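Local coordinates for protein ferredoxin component of carbazole 1,9a-dioxygenase (Nocardioides aromaticivorans, PDB 3GCE) that probably transfers electrons through its Rieske [2Fe-2S] cluster to the terminal oxygenase component of carbazole 1,9a-dioxygenase, at residues A[10-15]-A[29-34]; A[14-19]-A[104-109]; A[18-23]-A[37-42]. All coordinates share one frame; numbering follows the deposited sequence.

Interaction 1: A[10-15]-A[29-34]; sequences TPVRVA and DVDGDE
V12 and V14, on the edge strand 12-16, meet V30 at the end of the beta hairpin formed by strands 26-30 and 33-40, without a direct hydrogen bond. V12 carries most of the contact. Its CG1, anti to the backbone N (chi1 175°), reaches the D29 carbonyl O, whereas its CG2 touches V30 CG1 at 3.8 Å and lies equally close, at 3.8 Å, to D31 OD1. Two residues on, V14 CG1 approaches V30 CG2 more loosely, at 4.2 Å, so that the two methyls of V30 are divided between the two valines. V109 of the neighbouring strand packs on both V14 and V30. At the outer margin a water lies within bonding distance of T10 O (3.0 Å) and D31 OD1 (3.2 Å) and can donate to either, but other acceptors compete for its protons. The hairpin end is fixed by backbone bonds in both directions, V30 N to D33 O at 2.7 Å and D33 N to V30 O at 3.0 Å, and G32 N adds a weak bond to D29 OD1. This is a two-residue, type I' beta hairpin packed against a separate antiparallel sheet of the all-beta Rieske fold.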
loop_
_atom_site.group_PDB
_atom_site.type_symbol
_atom_site.label_atom_id
_atom_site.label_comp_id
_atom_site.label_asym_id
_atom_site.label_seq_id
_atom_site.Cartn_x
_atom_site.Cartn_y
_atom_site.Cartn_z
ATOM N N THR A 10 -16.590 -8.021 -8.065
ATOM C CA THR A 10 -15.378 -8.639 -8.602
ATOM C C THR A 10 -14.250 -7.833 -8.024
ATOM O O THR A 10 -14.449 -6.662 -7.702
ATOM C CB THR A 10 -15.291 -8.490 -10.129
ATOM O OG1 THR A 10 -15.736 -7.177 -10.511
ATOM C CG2 THR A 10 -16.129 -9.522 -10.819
ATOM N N PRO A 11 -13.042 -8.415 -7.944
ATOM C CA PRO A 11 -11.931 -7.610 -7.458
ATOM C C PRO A 11 -11.391 -6.700 -8.575
ATOM O O PRO A 11 -11.983 -6.642 -9.659
ATOM C CB PRO A 11 -10.902 -8.657 -7.063
ATOM C CG PRO A 11 -11.133 -9.769 -7.992
ATOM C CD PRO A 11 -12.615 -9.773 -8.314
ATOM N N VAL A 12 -10.297 -5.990 -8.296
ATOM C CA VAL A 12 -9.638 -5.159 -9.293
ATOM C C VAL A 12 -8.236 -5.729 -9.576
ATOM O O VAL A 12 -7.438 -5.891 -8.647
ATOM C CB VAL A 12 -9.554 -3.700 -8.780
ATOM C CG1 VAL A 12 -8.779 -2.809 -9.729
ATOM C CG2 VAL A 12 -10.992 -3.159 -8.476
ATOM N N ARG A 13 -7.938 -6.040 -10.837
ATOM C CA ARG A 13 -6.609 -6.539 -11.197
ATOM C C ARG A 13 -5.775 -5.295 -11.424
ATOM O O ARG A 13 -6.122 -4.473 -12.282
ATOM C CB ARG A 13 -6.566 -7.386 -12.494
ATOM C CG ARG A 13 -5.110 -7.942 -12.701
ATOM C CD ARG A 13 -4.458 -7.990 -14.086
ATOM N NE ARG A 13 -3.923 -6.718 -14.500
ATOM C CZ ARG A 13 -2.803 -6.494 -15.203
ATOM N NH1 ARG A 13 -1.960 -7.444 -15.587
ATOM N NH2 ARG A 13 -2.523 -5.258 -15.480
ATOM N N VAL A 14 -4.691 -5.151 -10.672
ATOM C CA VAL A 14 -3.876 -3.934 -10.764
ATOM C C VAL A 14 -2.626 -4.120 -11.600
ATOM O O VAL A 14 -2.162 -3.176 -12.237
ATOM C CB VAL A 14 -3.509 -3.377 -9.366
ATOM C CG1 VAL A 14 -4.793 -2.916 -8.648
ATOM C CG2 VAL A 14 -2.753 -4.413 -8.535
ATOM N N ALA A 15 -2.077 -5.329 -11.581
ATOM C CA ALA A 15 -0.818 -5.609 -12.242
ATOM C C ALA A 15 -0.491 -7.087 -12.123
ATOM O O ALA A 15 -1.146 -7.815 -11.372
ATOM C CB ALA A 15 0.311 -4.766 -11.605
ATOM N N ASP A 29 -5.831 2.896 -8.966
ATOM C CA ASP A 29 -7.246 3.120 -8.703
ATOM C C ASP A 29 -7.959 1.798 -8.485
ATOM O O ASP A 29 -7.943 0.922 -9.354
ATOM C CB ASP A 29 -7.936 3.880 -9.834
ATOM C CG ASP A 29 -9.444 3.869 -9.676
ATOM O OD1 ASP A 29 -9.922 4.448 -8.690
ATOM O OD2 ASP A 29 -10.160 3.253 -10.499
ATOM N N VAL A 30 -8.592 1.662 -7.323
ATOM C CA VAL A 30 -9.338 0.487 -7.003
ATOM C C VAL A 30 -10.763 0.966 -6.745
ATOM O O VAL A 30 -11.104 1.341 -5.626
ATOM C CB VAL A 30 -8.731 -0.262 -5.776
ATOM C CG1 VAL A 30 -9.582 -1.470 -5.389
ATOM C CG2 VAL A 30 -7.286 -0.732 -6.073
ATOM N N ASP A 31 -11.582 0.980 -7.801
ATOM C CA ASP A 31 -12.998 1.339 -7.658
ATOM C C ASP A 31 -13.193 2.737 -7.089
ATOM O O ASP A 31 -14.013 2.928 -6.195
ATOM C CB ASP A 31 -13.686 0.348 -6.714
ATOM C CG ASP A 31 -14.682 -0.529 -7.417
ATOM O OD1 ASP A 31 -14.273 -1.304 -8.333
ATOM O OD2 ASP A 31 -15.883 -0.443 -7.031
ATOM N N GLY A 32 -12.428 3.701 -7.579
ATOM C CA GLY A 32 -12.528 5.069 -7.091
ATOM C C GLY A 32 -11.581 5.393 -5.953
ATOM O O GLY A 32 -11.307 6.574 -5.709
ATOM N N ASP A 33 -11.087 4.366 -5.249
ATOM C CA ASP A 33 -10.115 4.577 -4.155
ATOM C C ASP A 33 -8.678 4.363 -4.602
ATOM O O ASP A 33 -8.372 3.390 -5.278
ATOM C CB ASP A 33 -10.410 3.671 -2.964
ATOM C CG ASP A 33 -11.757 3.968 -2.332
ATOM O OD1 ASP A 33 -12.015 5.140 -1.986
ATOM O OD2 ASP A 33 -12.562 3.030 -2.205
ATOM N N GLU A 34 -7.793 5.266 -4.185
ATOM C CA GLU A 34 -6.403 5.172 -4.565
ATOM C C GLU A 34 -5.692 4.288 -3.549
ATOM O O GLU A 34 -5.762 4.526 -2.317
ATOM C CB GLU A 34 -5.758 6.557 -4.603
ATOM C CG GLU A 34 -4.494 6.630 -5.421
ATOM C CD GLU A 34 -3.929 8.052 -5.462
ATOM O OE1 GLU A 34 -4.693 9.020 -5.719
ATOM O OE2 GLU A 34 -2.721 8.203 -5.228
HETATM O O HOH W 1 -14.431 -4.279 -9.458
#

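Interaction 2: A[14-19]-A[104-109]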
loop_
_atom_site.group_PDB
_atom_site.type_symbol
_atom_site.label_atom_id
_atom_site.label_comp_id
_atom_site.label_asym_id
_atom_site.label_seq_id
_atom_site.Cartn_x
_atom_site.Cartn_y
_atom_site.Cartn_z
ATOM N N VAL A 14 -4.691 -5.151 -10.672
ATOM C CA VAL A 14 -3.876 -3.934 -10.764
ATOM C C VAL A 14 -2.626 -4.120 -11.600
ATOM O O VAL A 14 -2.162 -3.176 -12.237
ATOM C CB VAL A 14 -3.509 -3.377 -9.366
ATOM C CG1 VAL A 14 -4.793 -2.916 -8.648
ATOM C CG2 VAL A 14 -2.753 -4.413 -8.535
ATOM N N ALA A 15 -2.077 -5.329 -11.581
ATOM C CA ALA A 15 -0.818 -5.609 -12.242
ATOM C C ALA A 15 -0.491 -7.087 -12.123
ATOM O O ALA A 15 -1.146 -7.815 -11.372
ATOM C CB ALA A 15 0.311 -4.766 -11.605
ATOM N N THR A 16 0.523 -7.515 -12.870
ATOM C CA THR A 16 1.142 -8.819 -12.719
ATOM C C THR A 16 2.279 -8.685 -11.695
ATOM O O THR A 16 2.945 -7.639 -11.631
ATOM C CB THR A 16 1.717 -9.287 -14.086
ATOM O OG1 THR A 16 0.738 -9.081 -15.104
ATOM C CG2 THR A 16 2.046 -10.715 -14.070
ATOM N N LEU A 17 2.496 -9.725 -10.891
ATOM C CA LEU A 17 3.456 -9.679 -9.797
ATOM C C LEU A 17 4.829 -9.160 -10.224
ATOM O O LEU A 17 5.416 -8.316 -9.536
ATOM C CB LEU A 17 3.595 -11.048 -9.123
ATOM C CG LEU A 17 4.433 -11.142 -7.850
ATOM C CD1 LEU A 17 3.729 -10.484 -6.693
ATOM C CD2 LEU A 17 4.756 -12.592 -7.518
ATOM N N ASP A 18 5.343 -9.638 -11.355
ATOM C CA ASP A 18 6.699 -9.234 -11.738
ATOM C C ASP A 18 6.751 -7.918 -12.505
ATOM O O ASP A 18 7.834 -7.465 -12.894
ATOM C CB ASP A 18 7.432 -10.346 -12.474
ATOM C CG ASP A 18 6.566 -11.031 -13.489
ATOM O OD1 ASP A 18 5.967 -10.320 -14.336
ATOM O OD2 ASP A 18 6.488 -12.284 -13.424
ATOM N N GLN A 19 5.595 -7.286 -12.695
ATOM C CA GLN A 19 5.569 -5.904 -13.159
ATOM C C GLN A 19 5.900 -4.971 -12.002
ATOM O O GLN A 19 6.210 -3.803 -12.217
ATOM C CB GLN A 19 4.218 -5.517 -13.746
ATOM C CG GLN A 19 3.878 -6.169 -15.075
ATOM C CD GLN A 19 2.476 -5.795 -15.555
ATOM O OE1 GLN A 19 1.581 -5.507 -14.748
ATOM N NE2 GLN A 19 2.281 -5.795 -16.881
ATOM N N GLY A 104 -2.398 -16.862 -10.221
ATOM C CA GLY A 104 -1.776 -17.029 -11.527
ATOM C C GLY A 104 -0.985 -15.807 -11.984
ATOM O O GLY A 104 -1.129 -15.370 -13.131
ATOM N N THR A 105 -0.136 -15.292 -11.095
ATOM C CA THR A 105 0.678 -14.070 -11.319
ATOM C C THR A 105 -0.081 -12.731 -11.358
ATOM O O THR A 105 0.538 -11.662 -11.206
ATOM C CB THR A 105 1.643 -14.182 -12.557
ATOM O OG1 THR A 105 2.781 -13.325 -12.353
ATOM C CG2 THR A 105 0.969 -13.765 -13.832
ATOM N N GLU A 106 -1.383 -12.745 -11.269
ATOM C CA GLU A 106 -2.166 -11.500 -11.312
ATOM C C GLU A 106 -2.448 -10.989 -9.905
ATOM O O GLU A 106 -2.914 -11.737 -9.035
ATOM C CB GLU A 106 -3.494 -11.692 -12.056
ATOM C CG GLU A 106 -3.368 -12.319 -13.443
ATOM C CD GLU A 106 -2.490 -11.530 -14.394
ATOM O OE1 GLU A 106 -2.363 -10.308 -14.236
ATOM O OE2 GLU A 106 -1.925 -12.152 -15.315
ATOM N N ILE A 107 -2.189 -9.706 -9.693
ATOM C CA ILE A 107 -2.426 -9.116 -8.391
ATOM C C ILE A 107 -3.855 -8.580 -8.333
ATOM O O ILE A 107 -4.221 -7.643 -9.065
ATOM C CB ILE A 107 -1.404 -7.996 -8.038
ATOM C CG1 ILE A 107 0.034 -8.530 -8.064
ATOM C CG2 ILE A 107 -1.729 -7.410 -6.657
ATOM C CD1 ILE A 107 1.089 -7.367 -7.967
ATOM N N LEU A 108 -4.656 -9.171 -7.457
ATOM C CA LEU A 108 -6.076 -8.803 -7.352
ATOM C C LEU A 108 -6.350 -8.151 -6.000
ATOM O O LEU A 108 -5.978 -8.709 -4.964
ATOM C CB LEU A 108 -6.926 -10.057 -7.489
ATOM C CG LEU A 108 -6.726 -10.939 -8.739
ATOM C CD1 LEU A 108 -7.622 -12.188 -8.650
ATOM C CD2 LEU A 108 -7.040 -10.130 -10.004
ATOM N N VAL A 109 -7.023 -7.002 -6.021
ATOM C CA VAL A 109 -7.341 -6.228 -4.815
ATOM C C VAL A 109 -8.864 -6.158 -4.624
ATOM O O VAL A 109 -9.594 -5.776 -5.540
ATOM C CB VAL A 109 -6.750 -4.781 -4.916
ATOM C CG1 VAL A 109 -6.999 -3.968 -3.613
ATOM C CG2 VAL A 109 -5.224 -4.852 -5.234
HETATM O O HOH W 2 -0.676 -11.045 -17.506
#
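The E106 carboxylate brings OE1 to 3.4 Å from T16 OG1, while a water donates to its OE2 and keeps only a weak link to the same hydroxyl. The same E106 oxygen, OE1, also forms a salt bridge with R13. Over the centre of one face of the R13 guanidinium lies A15 CA, 3.6 Å above the plane of the group. The Q19 side-chain amide folds back on its own segment: T16 N donates to Q19 OE1 at 2.9 Å, coming from 51° above the carbonyl plane. Between the strands the backbone bonds are V14 N to I107 O (3.0 Å), I107 N to A15 O (2.7 Å) and L17 N to T105 O (2.8 Å). V14 and A15 thus both lie opposite I107, which, with phi/psi of -101°/-32° at V14, makes this a classic beta bulge in an otherwise antiparallel pairing of strands 12-16 and 106-109. I107 fills the buried side, its CG2 meeting V14 CG2 at 3.7 Å and its CD1 lying near L17 CA. Farther along, V109 CG2 packs on V14 CG1, the two side chains crossing at about a right angle. Where the strands part, T16 CG2 meets the T105 side chain, but the two methyls are modelled too close together, which leaves the placing of T105 CG2 doubtful.

Interaction 3: A[18-23]-A[37-42]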
loop_
_atom_site.group_PDB
_atom_site.type_symbol
_atom_site.label_atom_id
_atom_site.label_comp_id
_atom_site.label_asym_id
_atom_site.label_seq_id
_atom_site.Cartn_x
_atom_site.Cartn_y
_atom_site.Cartn_z
ATOM N N ASP A 18 5.343 -9.638 -11.355
ATOM C CA ASP A 18 6.699 -9.234 -11.738
ATOM C C ASP A 18 6.751 -7.918 -12.505
ATOM O O ASP A 18 7.834 -7.465 -12.894
ATOM C CB ASP A 18 7.432 -10.346 -12.474
ATOM C CG ASP A 18 6.566 -11.031 -13.489
ATOM O OD1 ASP A 18 5.967 -10.320 -14.336
ATOM O OD2 ASP A 18 6.488 -12.284 -13.424
ATOM N N GLN A 19 5.595 -7.286 -12.695
ATOM C CA GLN A 19 5.569 -5.904 -13.159
ATOM C C GLN A 19 5.900 -4.971 -12.002
ATOM O O GLN A 19 6.210 -3.803 -12.217
ATOM C CB GLN A 19 4.218 -5.517 -13.746
ATOM C CG GLN A 19 3.878 -6.169 -15.075
ATOM C CD GLN A 19 2.476 -5.795 -15.555
ATOM O OE1 GLN A 19 1.581 -5.507 -14.748
ATOM N NE2 GLN A 19 2.281 -5.795 -16.881
ATOM N N LEU A 20 5.830 -5.497 -10.777
ATOM C CA LEU A 20 6.183 -4.728 -9.585
ATOM C C LEU A 20 7.586 -5.060 -9.114
ATOM O O LEU A 20 7.889 -6.220 -8.776
ATOM C CB LEU A 20 5.182 -4.998 -8.451
ATOM C CG LEU A 20 3.964 -4.095 -8.268
ATOM C CD1 LEU A 20 3.117 -3.991 -9.526
ATOM C CD2 LEU A 20 3.138 -4.601 -7.091
ATOM N N LYS A 21 8.441 -4.043 -9.078
ATOM C CA LYS A 21 9.756 -4.194 -8.480
ATOM C C LYS A 21 9.602 -4.421 -6.973
ATOM O O LYS A 21 8.896 -3.671 -6.300
ATOM C CB LYS A 21 10.632 -2.963 -8.768
ATOM C CG LYS A 21 10.810 -2.677 -10.267
ATOM C CD LYS A 21 11.471 -1.308 -10.540
ATOM C CE LYS A 21 10.468 -0.153 -10.454
ATOM N NZ LYS A 21 11.093 1.165 -10.777
ATOM N N PRO A 22 10.249 -5.469 -6.431
ATOM C CA PRO A 22 10.083 -5.656 -5.007
ATOM C C PRO A 22 10.548 -4.409 -4.265
ATOM O O PRO A 22 11.538 -3.777 -4.662
ATOM C CB PRO A 22 10.972 -6.863 -4.708
ATOM C CG PRO A 22 10.981 -7.625 -6.004
ATOM C CD PRO A 22 11.110 -6.518 -7.017
ATOM N N GLY A 23 9.800 -4.034 -3.232
ATOM C CA GLY A 23 10.154 -2.911 -2.390
ATOM C C GLY A 23 9.887 -1.539 -2.972
ATOM O O GLY A 23 10.158 -0.553 -2.304
ATOM N N VAL A 37 0.218 -0.181 -3.448
ATOM C CA VAL A 37 0.535 -1.597 -3.508
ATOM C C VAL A 37 2.053 -1.731 -3.489
ATOM O O VAL A 37 2.740 -0.962 -4.161
ATOM C CB VAL A 37 -0.143 -2.246 -4.762
ATOM C CG1 VAL A 37 0.279 -3.689 -4.961
ATOM C CG2 VAL A 37 -1.649 -2.186 -4.587
ATOM N N VAL A 38 2.565 -2.670 -2.679
ATOM C CA VAL A 38 3.986 -2.916 -2.599
ATOM C C VAL A 38 4.286 -4.406 -2.401
ATOM O O VAL A 38 3.612 -5.094 -1.634
ATOM C CB VAL A 38 4.640 -2.026 -1.484
ATOM C CG1 VAL A 38 4.208 -2.461 -0.082
ATOM C CG2 VAL A 38 6.175 -1.998 -1.623
ATOM N N ARG A 39 5.280 -4.894 -3.139
ATOM C CA ARG A 39 5.774 -6.266 -3.021
ATOM C C ARG A 39 6.927 -6.303 -2.021
ATOM O O ARG A 39 7.792 -5.417 -2.017
ATOM C CB ARG A 39 6.344 -6.750 -4.351
ATOM C CG ARG A 39 5.381 -7.298 -5.376
ATOM C CD ARG A 39 6.183 -7.873 -6.588
ATOM N NE ARG A 39 6.957 -9.082 -6.264
ATOM C CZ ARG A 39 7.811 -9.700 -7.089
ATOM N NH1 ARG A 39 8.059 -9.233 -8.309
ATOM N NH2 ARG A 39 8.428 -10.799 -6.690
ATOM N N ASP A 40 6.923 -7.318 -1.174
ATOM C CA ASP A 40 8.082 -7.683 -0.383
ATOM C C ASP A 40 8.257 -9.197 -0.551
ATOM O O ASP A 40 7.327 -9.966 -0.277
ATOM C CB ASP A 40 7.853 -7.329 1.090
ATOM C CG ASP A 40 9.075 -7.640 1.968
ATOM O OD1 ASP A 40 10.145 -7.030 1.749
ATOM O OD2 ASP A 40 8.953 -8.503 2.866
ATOM N N GLY A 41 9.427 -9.639 -1.019
ATOM C CA GLY A 41 9.605 -11.062 -1.329
ATOM C C GLY A 41 8.547 -11.430 -2.346
ATOM O O GLY A 41 8.412 -10.753 -3.360
ATOM N N ASP A 42 7.769 -12.470 -2.063
ATOM C CA ASP A 42 6.635 -12.806 -2.916
ATOM C C ASP A 42 5.302 -12.326 -2.338
ATOM O O ASP A 42 4.230 -12.612 -2.902
ATOM C CB ASP A 42 6.580 -14.313 -3.161
ATOM C CG ASP A 42 7.701 -14.786 -4.068
ATOM O OD1 ASP A 42 7.847 -14.218 -5.178
ATOM O OD2 ASP A 42 8.431 -15.711 -3.651
HETATM O O HOH W 3 6.516 -3.341 -5.237
#
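R39 runs its aliphatic chain past L20 and lays its guanidinium against P22, the R39 and P22 side chains side by side and pointing the same way. P22 CG stands over the centre of one guanidinium face, 3.9 Å above the plane. At the edge of the same group, R39 NH1 donates to the L20 carbonyl O at 3.1 Å, the acceptor tilted 27° out of the guanidinium plane; NH1 also makes a weak bond to L17 O. A bend at chi3 (68°) sets NE off the line of the aliphatic chain. L20 crosses the aliphatic part obliquely, its CB 3.6 Å from R39 CD, and its CD2 continues to V37 CG1 at 3.7 Å, crossing V37 at about a right angle. The loop between strands 12-16 and 26-30 is thereby packed against strand 33-40, where backbone groups secure it as well. G23 N donates to R39 O at 2.7 Å, and V38 CG2 rests on the backbone of G23. A water bridges the segments, giving a proton to K21 O at 2.6 Å and accepting one from R39 N at 2.9 Å. An alanine in place of R39 would probably leave the L20 carbonyl without its guanidinium donor and open a gap between P22 and L20. R39 NH2 turns to its own segment, with a weak bond to G41 O and a long salt bridge to D42 OD1.

Strand 12-16 begins interactions 1 and 2, which share V14 and A15 and whose centres lie about 12 Å apart; the chain then runs directly into the loop of interaction 3, centred about 10 Å from interaction 2 and sharing D18 and Q19 with it. Interaction 2 pairs the N-terminal strand with strand 106-109, 85 residues on. The other two, about 17 Å apart, join strand 12-16 and its following loop to the sheet of strands 26-30, 33-40 and 43-48, interaction 1 at the turn after strand 26-30, interaction 3 on the later part of strand 33-40. L20 packs on both A15 and I107. Together they tie two sheets of the Rieske fold away from the iron-sulfur cluster.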